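Local coordinates for protein putative modulator of DNA gyrase (Bacteroides thetaiotaomicron, PDB 1VPB) that probably acts as a metallopeptidase of the PmbA/TldD (U62) family, at residues 151-156 with 160-165; 196-201 with 231-236; 142-147 with 190-195. All coordinates share one frame; numbering follows the deposited sequence.

Contact 1 (151-156 with 160-165)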
ATOM      1  N   GLU A 151      15.490 -22.088 -14.866  1.00 39.89           N
ATOM      2  CA  GLU A 151      16.302 -21.412 -15.876  1.00 38.71           C
ATOM      3  C   GLU A 151      17.510 -20.681 -15.293  1.00 40.93           C
ATOM      4  O   GLU A 151      18.493 -20.445 -16.010  1.00 43.40           O
ATOM      5  CB  GLU A 151      15.459 -20.423 -16.691  1.00 39.03           C
ATOM      6  CG  GLU A 151      14.418 -21.091 -17.587  1.00 37.59           C
ATOM      7  CD  GLU A 151      13.551 -20.103 -18.349  1.00 39.03           C
ATOM      8  OE1 GLU A 151      13.810 -18.894 -18.287  1.00 36.68           O
ATOM      9  OE2 GLU A 151      12.604 -20.566 -19.030  1.00 39.52           O
ATOM     10  N   ALA A 152      17.461 -20.322 -14.017  1.00 40.03           N
ATOM     11  CA  ALA A 152      18.532 -19.538 -13.412  1.00 40.90           C
ATOM     12  C   ALA A 152      19.289 -20.317 -12.349  1.00 42.53           C
ATOM     13  O   ALA A 152      20.465 -20.065 -12.140  1.00 41.46           O
ATOM     14  CB  ALA A 152      17.989 -18.255 -12.814  1.00 41.60           C
ATOM     15  N   LEU A 153      18.595 -21.244 -11.697  1.00 46.04           N
ATOM     16  CA  LEU A 153      19.112 -21.934 -10.530  1.00 47.62           C
ATOM     17  C   LEU A 153      20.377 -22.634 -10.936  1.00 48.25           C
ATOM     18  O   LEU A 153      20.398 -23.321 -11.967  1.00 49.42           O
ATOM     19  CB  LEU A 153      18.069 -22.906  -9.946  1.00 46.45           C
ATOM     20  CG  LEU A 153      17.060 -22.275  -8.995  1.00 49.77           C
ATOM     21  CD1 LEU A 153      15.901 -23.221  -8.641  1.00 51.61           C
ATOM     22  CD2 LEU A 153      17.751 -21.786  -7.725  1.00 55.96           C
ATOM     23  N   GLY A 154      21.443 -22.380 -10.164  1.00 50.44           N
ATOM     24  CA  GLY A 154      22.750 -22.998 -10.378  1.00 49.38           C
ATOM     25  C   GLY A 154      23.509 -22.567 -11.623  1.00 49.30           C
ATOM     26  O   GLY A 154      24.516 -23.174 -11.971  1.00 50.30           O
ATOM     27  N   LYS A 155      23.044 -21.535 -12.312  1.00 48.28           N
ATOM     28  CA  LYS A 155      23.657 -21.133 -13.571  1.00 48.69           C
ATOM     29  C   LYS A 155      24.792 -20.151 -13.351  1.00 48.33           C
ATOM     30  O   LYS A 155      25.532 -19.860 -14.292  1.00 51.74           O
ATOM     31  CB  LYS A 155      22.632 -20.476 -14.511  1.00 50.11           C
ATOM     32  CG  LYS A 155      21.493 -21.371 -14.925  1.00 56.64           C
ATOM     33  CD  LYS A 155      21.927 -22.422 -15.923  1.00 61.05           C
ATOM     34  CE  LYS A 155      20.732 -23.246 -16.374  1.00 65.54           C
ATOM     35  NZ  LYS A 155      20.095 -24.002 -15.246  1.00 66.41           N
ATOM     36  N   ASP A 156      24.929 -19.609 -12.140  1.00 45.17           N
ATOM     37  CA  ASP A 156      25.989 -18.640 -11.890  1.00 41.98           C
ATOM     38  C   ASP A 156      26.285 -18.555 -10.402  1.00 42.90           C
ATOM     39  O   ASP A 156      25.372 -18.395  -9.570  1.00 39.84           O
ATOM     40  CB  ASP A 156      25.635 -17.275 -12.473  1.00 42.96           C
ATOM     41  CG  ASP A 156      26.790 -16.283 -12.411  1.00 45.73           C
ATOM     42  OD1 ASP A 156      27.272 -15.952 -11.308  1.00 46.39           O
ATOM     43  OD2 ASP A 156      27.272 -15.765 -13.439  1.00 50.59           O
ATOM     44  N   ILE A 160      22.586 -15.351  -5.278  1.00 38.04           N
ATOM     45  CA  ILE A 160      22.226 -15.515  -3.875  1.00 38.52           C
ATOM     46  C   ILE A 160      20.836 -16.161  -3.720  1.00 38.29           C
ATOM     47  O   ILE A 160      20.673 -17.088  -2.929  1.00 38.75           O
ATOM     48  CB  ILE A 160      22.275 -14.141  -3.185  1.00 40.30           C
ATOM     49  CG1 ILE A 160      23.741 -13.713  -3.052  1.00 43.40           C
ATOM     50  CG2 ILE A 160      21.592 -14.184  -1.812  1.00 47.07           C
ATOM     51  CD1 ILE A 160      23.906 -12.322  -2.547  1.00 50.94           C
ATOM     52  N   SER A 161      19.863 -15.684  -4.486  1.00 37.97           N
ATOM     53  CA  SER A 161      18.494 -16.179  -4.376  1.00 39.97           C
ATOM     54  C   SER A 161      17.776 -16.036  -5.711  1.00 38.41           C
ATOM     55  O   SER A 161      17.962 -15.026  -6.398  1.00 39.14           O
ATOM     56  CB  SER A 161      17.735 -15.369  -3.325  1.00 43.28           C
ATOM     57  OG  SER A 161      16.428 -15.882  -3.139  1.00 51.60           O
ATOM     58  N   VAL A 162      16.966 -17.050  -6.046  1.00 37.02           N
ATOM     59  CA  VAL A 162      16.101 -17.025  -7.230  1.00 35.77           C
ATOM     60  C   VAL A 162      14.657 -17.223  -6.771  1.00 34.23           C
ATOM     61  O   VAL A 162      14.315 -18.273  -6.265  1.00 38.03           O
ATOM     62  CB  VAL A 162      16.427 -18.151  -8.218  1.00 35.28           C
ATOM     63  CG1 VAL A 162      15.447 -18.138  -9.422  1.00 39.13           C
ATOM     64  CG2 VAL A 162      17.911 -18.054  -8.686  1.00 34.00           C
ATOM     65  N   GLY A 163      13.873 -16.191  -6.917  1.00 36.14           N
ATOM     66  CA  GLY A 163      12.439 -16.251  -6.659  1.00 36.76           C
ATOM     67  C   GLY A 163      11.684 -16.350  -7.966  1.00 35.51           C
ATOM     68  O   GLY A 163      12.098 -15.803  -8.989  1.00 35.45           O
ATOM     69  N   SER A 164      10.570 -17.069  -7.951  1.00 34.29           N
ATOM     70  CA  SER A 164       9.649 -17.033  -9.071  1.00 34.32           C
ATOM     71  C   SER A 164       8.219 -17.066  -8.556  1.00 32.56           C
ATOM     72  O   SER A 164       7.941 -17.509  -7.427  1.00 35.48           O
ATOM     73  CB  SER A 164       9.900 -18.214 -10.018  1.00 35.69           C
ATOM     74  OG  SER A 164       9.850 -19.452  -9.354  1.00 37.46           O
ATOM     75  N   SER A 165       7.311 -16.655  -9.393  1.00 31.72           N
ATOM     76  CA  SER A 165       5.920 -16.542  -9.019  1.00 33.01           C
ATOM     77  C   SER A 165       5.009 -16.843 -10.189  1.00 35.80           C
ATOM     78  O   SER A 165       5.314 -16.492 -11.349  1.00 35.54           O
ATOM     79  CB  SER A 165       5.617 -15.106  -8.578  1.00 39.08           C
ATOM     80  OG  SER A 165       6.516 -14.730  -7.538  1.00 49.72           O
TER
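Leu153 and Val162 bring the two backbones to their nearest approach, CA to CA 6.6 Å, where the chain leaves helix 138-150, turns, and enters strand 159-177. The turn is a type II beta turn from Ala152 to Lys155, closed by Lys155 N to Ala152 O at 3.0 Å, with Gly154 taking the positive phi of its third position. Val162 does the touching from the strand. Its CG1 stands anti to the backbone N (chi1 177°), which leaves CG2 to face the turn. That one methyl meets two residues: Leu153 CD2 at 3.9 Å and Ala152 CB at 4.1 Å. The leucine chain passes slantwise over the valine, and its CD2 also lies 3.9 Å from Val162 CB. Beyond the pair, Val162 rests on Ala149 of the preceding helix, Ala152 on Ile196 of the next strand, and Leu153 on Asp53. At the strand's start Ile160 and Ser161 both face Thr197 in a classic beta bulge. On the turn's outer side the Lys155 ammonium reaches back to the carbonyl of Leu153 in a weak bond, and to that of Glu150. No hydrogen bond joins the two segments; what passes between them is hydrophobic contact alone, among three small or branched side chains, while polar groups hold the turn's own shape.

Contact 2 (196-201 with 231-236)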
ATOM      1  N   ILE A 196      15.808 -12.222  -9.045  1.00 38.04           N
ATOM      2  CA  ILE A 196      17.077 -12.839  -8.763  1.00 38.37           C
ATOM      3  C   ILE A 196      17.973 -11.829  -8.089  1.00 38.57           C
ATOM      4  O   ILE A 196      18.021 -10.700  -8.517  1.00 37.84           O
ATOM      5  CB  ILE A 196      17.752 -13.292 -10.072  1.00 36.71           C
ATOM      6  CG1 ILE A 196      16.839 -14.279 -10.792  1.00 37.77           C
ATOM      7  CG2 ILE A 196      19.142 -13.879  -9.783  1.00 37.81           C
ATOM      8  CD1 ILE A 196      17.372 -14.835 -12.084  1.00 42.94           C
ATOM      9  N   THR A 197      18.657 -12.271  -7.047  1.00 39.36           N
ATOM     10  CA  THR A 197      19.603 -11.456  -6.311  1.00 40.84           C
ATOM     11  C   THR A 197      20.979 -12.094  -6.395  1.00 40.94           C
ATOM     12  O   THR A 197      21.113 -13.321  -6.307  1.00 38.95           O
ATOM     13  CB  THR A 197      19.138 -11.336  -4.869  1.00 43.91           C
ATOM     14  OG1 THR A 197      17.954 -10.515  -4.833  1.00 44.72           O
ATOM     15  CG2 THR A 197      20.162 -10.607  -4.014  1.00 42.34           C
ATOM     16  N   ILE A 198      22.004 -11.264  -6.565  1.00 40.40           N
ATOM     17  CA  ILE A 198      23.357 -11.767  -6.695  1.00 42.44           C
ATOM     18  C   ILE A 198      24.338 -11.028  -5.804  1.00 43.34           C
ATOM     19  O   ILE A 198      24.030  -9.963  -5.267  1.00 41.74           O
ATOM     20  CB  ILE A 198      23.845 -11.720  -8.175  1.00 42.64           C
ATOM     21  CG1 ILE A 198      24.120 -10.278  -8.631  1.00 39.72           C
ATOM     22  CG2 ILE A 198      22.813 -12.404  -9.095  1.00 43.44           C
ATOM     23  CD1 ILE A 198      24.748 -10.207 -10.001  1.00 43.54           C
ATOM     24  N   ARG A 199      25.512 -11.630  -5.652  0.50 42.98           N
ATOM     25  CA  ARG A 199      26.629 -11.047  -4.912  0.50 43.79           C
ATOM     26  C   ARG A 199      27.318 -10.018  -5.794  0.50 44.28           C
ATOM     27  O   ARG A 199      27.857 -10.362  -6.846  0.50 43.38           O
ATOM     28  CB  ARG A 199      27.637 -12.140  -4.521  0.50 43.13           C
ATOM     29  CG  ARG A 199      28.799 -11.676  -3.633  0.50 43.55           C
ATOM     30  CD  ARG A 199      29.919 -12.710  -3.476  0.50 40.98           C
ATOM     31  NE  ARG A 199      30.722 -12.847  -4.699  0.50 38.47           N
ATOM     32  CZ  ARG A 199      30.785 -13.925  -5.490  0.50 34.02           C
ATOM     33  NH1 ARG A 199      30.099 -15.035  -5.226  0.50 35.21           N
ATOM     34  NH2 ARG A 199      31.559 -13.889  -6.571  0.50 33.64           N
ATOM     35  N   GLY A 200      27.281  -8.759  -5.364  1.00 45.25           N
ATOM     36  CA  GLY A 200      27.969  -7.681  -6.057  1.00 48.30           C
ATOM     37  C   GLY A 200      29.344  -7.480  -5.437  1.00 49.95           C
ATOM     38  O   GLY A 200      29.915  -8.416  -4.867  1.00 48.57           O
ATOM     39  N   GLU A 201      29.876  -6.266  -5.563  1.00 53.82           N
ATOM     40  CA  GLU A 201      31.119  -5.893  -4.886  1.00 56.77           C
ATOM     41  C   GLU A 201      30.833  -5.468  -3.446  1.00 58.42           C
ATOM     42  O   GLU A 201      29.809  -4.852  -3.142  1.00 57.88           O
ATOM     43  CB  GLU A 201      31.838  -4.772  -5.635  1.00 58.46           C
ATOM     44  CG  GLU A 201      31.150  -3.412  -5.558  1.00 58.30           C
ATOM     45  N   GLU A 231      20.123 -12.486 -16.786  1.00 41.83           N
ATOM     46  CA  GLU A 231      20.866 -11.601 -17.698  1.00 45.69           C
ATOM     47  C   GLU A 231      20.802 -10.141 -17.224  1.00 42.87           C
ATOM     48  O   GLU A 231      21.810  -9.460 -17.199  1.00 43.98           O
ATOM     49  CB  GLU A 231      20.346 -11.749 -19.138  1.00 44.25           C
ATOM     50  CG  GLU A 231      20.550 -13.150 -19.722  1.00 50.88           C
ATOM     51  CD  GLU A 231      19.742 -13.412 -21.008  1.00 53.95           C
ATOM     52  OE1 GLU A 231      18.845 -12.586 -21.361  1.00 57.99           O
ATOM     53  OE2 GLU A 231      20.002 -14.471 -21.663  1.00 59.03           O
ATOM     54  N   ARG A 232      19.638  -9.696 -16.797  1.00 43.05           N
ATOM     55  CA  ARG A 232      19.430  -8.338 -16.289  1.00 44.76           C
ATOM     56  C   ARG A 232      20.173  -8.023 -15.000  1.00 48.73           C
ATOM     57  O   ARG A 232      20.680  -6.905 -14.811  1.00 49.37           O
ATOM     58  CB  ARG A 232      17.958  -8.076 -16.059  1.00 44.42           C
ATOM     59  CG  ARG A 232      17.240  -7.845 -17.340  1.00 47.14           C
ATOM     60  CD  ARG A 232      15.761  -8.105 -17.259  1.00 48.44           C
ATOM     61  NE  ARG A 232      15.063  -7.145 -16.412  1.00 47.56           N
ATOM     62  CZ  ARG A 232      14.749  -5.905 -16.798  1.00 51.26           C
ATOM     63  NH1 ARG A 232      15.161  -5.431 -17.982  1.00 53.45           N
ATOM     64  NH2 ARG A 232      14.052  -5.129 -15.977  1.00 53.08           N
ATOM     65  N   VAL A 233      20.223  -8.973 -14.085  1.00 45.52           N
ATOM     66  CA  VAL A 233      20.891  -8.672 -12.832  1.00 43.84           C
ATOM     67  C   VAL A 233      22.412  -8.681 -13.009  1.00 41.07           C
ATOM     68  O   VAL A 233      23.092  -7.912 -12.348  1.00 43.29           O
ATOM     69  CB  VAL A 233      20.455  -9.590 -11.681  1.00 40.78           C
ATOM     70  CG1 VAL A 233      20.883 -11.050 -11.922  1.00 38.79           C
ATOM     71  CG2 VAL A 233      20.956  -9.018 -10.364  1.00 43.60           C
ATOM     72  N   LEU A 234      22.931  -9.540 -13.890  1.00 39.19           N
ATOM     73  CA  LEU A 234      24.366  -9.596 -14.143  1.00 41.38           C
ATOM     74  C   LEU A 234      24.865  -8.314 -14.824  1.00 43.82           C
ATOM     75  O   LEU A 234      26.007  -7.935 -14.656  1.00 42.22           O
ATOM     76  CB  LEU A 234      24.749 -10.813 -15.000  1.00 39.86           C
ATOM     77  CG  LEU A 234      24.533 -12.194 -14.365  1.00 43.48           C
ATOM     78  CD1 LEU A 234      24.666 -13.321 -15.382  1.00 45.96           C
ATOM     79  CD2 LEU A 234      25.479 -12.423 -13.191  1.00 44.73           C
ATOM     80  N   ARG A 235      23.996  -7.679 -15.601  1.00 44.86           N
ATOM     81  CA  ARG A 235      24.316  -6.432 -16.278  1.00 49.84           C
ATOM     82  C   ARG A 235      24.433  -5.276 -15.307  1.00 47.68           C
ATOM     83  O   ARG A 235      24.914  -4.210 -15.683  1.00 51.47           O
ATOM     84  CB  ARG A 235      23.233  -6.116 -17.324  1.00 50.16           C
ATOM     85  CG  ARG A 235      23.457  -6.861 -18.641  1.00 55.74           C
ATOM     86  CD  ARG A 235      22.373  -6.582 -19.698  1.00 56.82           C
ATOM     87  NE  ARG A 235      22.649  -7.298 -20.942  1.00 66.34           N
ATOM     88  N   LYS A 236      23.973  -5.476 -14.075  1.00 44.71           N
ATOM     89  CA  LYS A 236      24.059  -4.446 -13.046  1.00 45.23           C
ATOM     90  C   LYS A 236      25.448  -4.422 -12.379  1.00 44.49           C
ATOM     91  O   LYS A 236      25.724  -3.544 -11.577  1.00 47.08           O
ATOM     92  CB  LYS A 236      22.990  -4.643 -11.973  1.00 45.49           C
ATOM     93  CG  LYS A 236      21.530  -4.571 -12.495  1.00 44.22           C
ATOM     94  CD  LYS A 236      20.573  -4.254 -11.344  1.00 45.87           C
ATOM     95  CE  LYS A 236      19.126  -4.074 -11.806  1.00 54.77           C
ATOM     96  NZ  LYS A 236      18.259  -3.443 -10.729  1.00 50.51           N
TER
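A helix lying against one face of an antiparallel sheet is the element here: the C-terminal part of helix 225-234 packs on the end of strand 181-198, with Val233 set over Ile196 and Ile198, two residues apart on the strand and facing the same way. Val233 and Ile198 meet tip to tip. The CG1 methyl of the valine touches Ile198 CG2 at 3.7 Å, and its CG2 methyl touches Ile198 CG1 at 3.8 Å. CG1 of Val233 sits between its own backbone N and carbonyl carbon (chi1 66°), a placement from which it also reaches Ile196 CG2, 4.0 Å away, the two side chains crossing near a right angle. Val233 CG2 in turn lies over the strand backbone, 3.9 Å from Ile196 O. Ile198 extends further toward Leu234, where its CD1 comes within 3.7 Å of Val233 O and within 4.0 Å of Leu234 CD2. With Ile198 cut back to an alanine, the Val233 methyls would probably lose their cover and Leu234 CD2 its partner on the strand, leaving a gap beneath the helix. Around this core, strand 207-214 pairs with the edge of strand 181-198 and offers Ala208 to Val233, Ile198 also touches Pro206 and Leu237, and Ile196 meets Ala229 and Leu230 one turn back along the helix.

Contact 3 (142-147 with 190-195)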
ATOM      1  N   ILE A 142       1.784 -24.320 -10.873  0.50 34.01           N
ATOM      2  CA  ILE A 142       2.987 -24.319 -10.063  0.50 31.68           C
ATOM      3  C   ILE A 142       4.206 -24.879 -10.819  0.50 33.36           C
ATOM      4  O   ILE A 142       5.330 -24.417 -10.619  0.50 35.44           O
ATOM      5  CB  ILE A 142       2.766 -25.038  -8.723  0.50 32.13           C
ATOM      6  CG1 ILE A 142       3.916 -24.694  -7.786  0.50 32.36           C
ATOM      7  CG2 ILE A 142       2.653 -26.539  -8.925  0.50 35.95           C
ATOM      8  CD1 ILE A 142       3.921 -25.457  -6.527  0.50 29.88           C
ATOM      9  N   GLU A 143       4.002 -25.840 -11.718  1.00 37.72           N
ATOM     10  CA  GLU A 143       5.100 -26.290 -12.580  1.00 38.25           C
ATOM     11  C   GLU A 143       5.718 -25.178 -13.438  1.00 35.55           C
ATOM     12  O   GLU A 143       6.961 -25.142 -13.664  1.00 33.98           O
ATOM     13  CB  GLU A 143       4.665 -27.431 -13.512  1.00 39.85           C
ATOM     14  CG  GLU A 143       4.471 -28.778 -12.833  1.00 55.11           C
ATOM     15  CD  GLU A 143       5.702 -29.278 -12.083  1.00 62.08           C
ATOM     16  OE1 GLU A 143       6.823 -29.179 -12.637  1.00 47.43           O
ATOM     17  OE2 GLU A 143       5.536 -29.743 -10.925  1.00 64.30           O
ATOM     18  N   MET A 144       4.874 -24.309 -13.992  1.00 37.64           N
ATOM     19  CA  MET A 144       5.392 -23.160 -14.735  1.00 35.91           C
ATOM     20  C   MET A 144       6.310 -22.306 -13.886  1.00 37.20           C
ATOM     21  O   MET A 144       7.318 -21.846 -14.383  1.00 35.22           O
ATOM     22  CB  MET A 144       4.273 -22.280 -15.276  1.00 39.26           C
ATOM     23  CG  MET A 144       3.405 -22.959 -16.316  1.00 39.09           C
ATOM     24  SD  MET A 144       1.983 -21.972 -16.816  1.00 37.77           S
ATOM     25  CE  MET A 144       0.978 -23.228 -17.480  1.00 43.25           C
ATOM     26  N   ALA A 145       5.932 -22.047 -12.630  1.00 36.88           N
ATOM     27  CA  ALA A 145       6.774 -21.237 -11.761  1.00 38.01           C
ATOM     28  C   ALA A 145       8.081 -21.955 -11.449  1.00 39.94           C
ATOM     29  O   ALA A 145       9.172 -21.366 -11.421  1.00 34.86           O
ATOM     30  CB  ALA A 145       6.027 -20.887 -10.528  1.00 37.75           C
ATOM     31  N   LYS A 146       8.001 -23.277 -11.239  1.00 38.63           N
ATOM     32  CA  LYS A 146       9.209 -24.053 -11.082  1.00 38.88           C
ATOM     33  C   LYS A 146      10.126 -23.975 -12.292  1.00 38.29           C
ATOM     34  O   LYS A 146      11.334 -23.820 -12.148  1.00 37.64           O
ATOM     35  CB  LYS A 146       8.879 -25.511 -10.852  1.00 39.39           C
ATOM     36  CG  LYS A 146       8.172 -25.812  -9.612  1.00 45.38           C
ATOM     37  CD  LYS A 146       8.247 -27.335  -9.402  1.00 51.27           C
ATOM     38  CE  LYS A 146       6.983 -27.852  -8.788  1.00 48.41           C
ATOM     39  NZ  LYS A 146       7.189 -29.273  -8.352  1.00 42.94           N
ATOM     40  N   ALA A 147       9.563 -24.097 -13.487  1.00 38.09           N
ATOM     41  CA  ALA A 147      10.363 -24.001 -14.717  1.00 38.38           C
ATOM     42  C   ALA A 147      11.050 -22.652 -14.841  1.00 37.92           C
ATOM     43  O   ALA A 147      12.161 -22.573 -15.316  1.00 36.59           O
ATOM     44  CB  ALA A 147       9.506 -24.253 -15.934  1.00 40.35           C
ATOM     45  N   TYR A 190      -3.221 -13.821 -16.281  1.00 30.51           N
ATOM     46  CA  TYR A 190      -2.230 -14.756 -15.839  1.00 30.97           C
ATOM     47  C   TYR A 190      -0.870 -14.078 -15.883  1.00 32.97           C
ATOM     48  O   TYR A 190      -0.624 -13.240 -16.758  1.00 34.28           O
ATOM     49  CB  TYR A 190      -2.148 -15.948 -16.802  1.00 31.47           C
ATOM     50  CG  TYR A 190      -3.462 -16.653 -17.068  1.00 30.85           C
ATOM     51  CD1 TYR A 190      -4.319 -16.206 -18.069  1.00 30.61           C
ATOM     52  CD2 TYR A 190      -3.848 -17.771 -16.337  1.00 36.69           C
ATOM     53  CE1 TYR A 190      -5.538 -16.850 -18.309  1.00 29.76           C
ATOM     54  CE2 TYR A 190      -5.050 -18.419 -16.586  1.00 37.64           C
ATOM     55  CZ  TYR A 190      -5.883 -17.962 -17.566  1.00 34.12           C
ATOM     56  OH  TYR A 190      -7.076 -18.616 -17.865  1.00 37.95           O
ATOM     57  N   SER A 191      -0.001 -14.437 -14.948  1.00 31.56           N
ATOM     58  CA  SER A 191       1.341 -13.864 -14.924  1.00 35.24           C
ATOM     59  C   SER A 191       2.368 -14.789 -14.368  1.00 34.34           C
ATOM     60  O   SER A 191       2.085 -15.623 -13.493  1.00 34.78           O
ATOM     61  CB  SER A 191       1.331 -12.564 -14.141  1.00 37.54           C
ATOM     62  OG  SER A 191       2.528 -11.851 -14.372  1.00 47.06           O
ATOM     63  N   LEU A 192       3.599 -14.657 -14.882  1.00 31.38           N
ATOM     64  CA  LEU A 192       4.737 -15.387 -14.372  1.00 30.67           C
ATOM     65  C   LEU A 192       5.876 -14.417 -14.208  1.00 33.13           C
ATOM     66  O   LEU A 192       6.074 -13.524 -15.031  1.00 33.33           O
ATOM     67  CB  LEU A 192       5.177 -16.496 -15.332  1.00 33.79           C
ATOM     68  CG  LEU A 192       4.352 -17.789 -15.381  1.00 34.50           C
ATOM     69  CD1 LEU A 192       4.670 -18.539 -16.710  1.00 35.31           C
ATOM     70  CD2 LEU A 192       4.655 -18.642 -14.196  1.00 33.57           C
ATOM     71  N   SER A 193       6.645 -14.588 -13.159  1.00 32.86           N
ATOM     72  CA  SER A 193       7.756 -13.704 -12.901  1.00 33.66           C
ATOM     73  C   SER A 193       8.933 -14.419 -12.267  1.00 36.26           C
ATOM     74  O   SER A 193       8.837 -15.528 -11.720  1.00 34.66           O
ATOM     75  CB  SER A 193       7.321 -12.513 -12.028  1.00 38.80           C
ATOM     76  OG  SER A 193       7.108 -12.923 -10.706  1.00 42.20           O
ATOM     77  N   ALA A 194      10.091 -13.793 -12.423  1.00 33.57           N
ATOM     78  CA  ALA A 194      11.312 -14.181 -11.705  1.00 34.74           C
ATOM     79  C   ALA A 194      11.934 -12.970 -11.042  1.00 32.93           C
ATOM     80  O   ALA A 194      11.863 -11.875 -11.567  1.00 35.61           O
ATOM     81  CB  ALA A 194      12.356 -14.794 -12.634  1.00 34.96           C
ATOM     82  N   ASP A 195      12.592 -13.201  -9.915  1.00 37.78           N
ATOM     83  CA  ASP A 195      13.399 -12.161  -9.279  1.00 39.23           C
ATOM     84  C   ASP A 195      14.669 -12.826  -8.748  1.00 39.53           C
ATOM     85  O   ASP A 195      14.626 -13.894  -8.112  1.00 39.14           O
ATOM     86  CB  ASP A 195      12.606 -11.414  -8.202  1.00 41.85           C
ATOM     87  CG  ASP A 195      12.191 -12.297  -7.085  1.00 49.34           C
ATOM     88  OD1 ASP A 195      13.079 -12.613  -6.258  1.00 70.57           O
ATOM     89  OD2 ASP A 195      11.027 -12.734  -6.935  1.00 74.92           O
TER
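Leu192 points from strand 181-198 toward helix 138-150, and its forked end straddles the first side-chain carbon of Met144. CD2 lies 3.8 Å from Met144 CB and CD1 4.0 Å from the same atom, while CD2 also comes within 4.0 Å of Ala145 N. The leucine thus rests against the helix backbone as well as the side chain, near Ala145, whose small side chain is consistent with the close approach, 6.7 Å between the CA atoms of Ala145 and Leu192. Tyr166 and Ile225 close in on Leu192 from the neighbouring strand and helix. Away from this tight spot the contact thins out. The extended chain of Met144 (chi2 174°) runs past the leucine, with SD still 4.4 Å from Leu192 CD1, and its terminal CE leads away; Met144 also packs on Met217 and Lys222. On the outward side of the helix Glu143 and Lys146 form a salt bridge one turn apart, Glu143 OE2 to Lys146 NZ at 3.1 Å, weak as a hydrogen bond. The chemistry is thus divided: methyl and methylene groups fill the buried seam without any hydrogen bond between the segments, whereas the helix's own charged pair here, Glu143 and Lys146, lies off the seam.

Overall arrangement
All three contacts are buried at their middle, over one face of the six-stranded antiparallel sheet in the central domain, while Leu153, Leu234 and Met144 are partly exposed; none has a hydrogen bond between its segments. Contacts 2 and 3 share strand 181-198 but set different helices on it, 225-234 near its end and 138-150 some 20 Å away between contact centres. Contact 1 sits beside both: its strand 159-177 pairs with 181-198, and its turn continues from the helix of contact 3. Backbone bonds tie these strands, and Ser164 OG binds the carbonyl of Ala145. Contact 2 buries the most surface, mostly through beta-branched residues; contacts 1 and 3 each depend on one aliphatic residue.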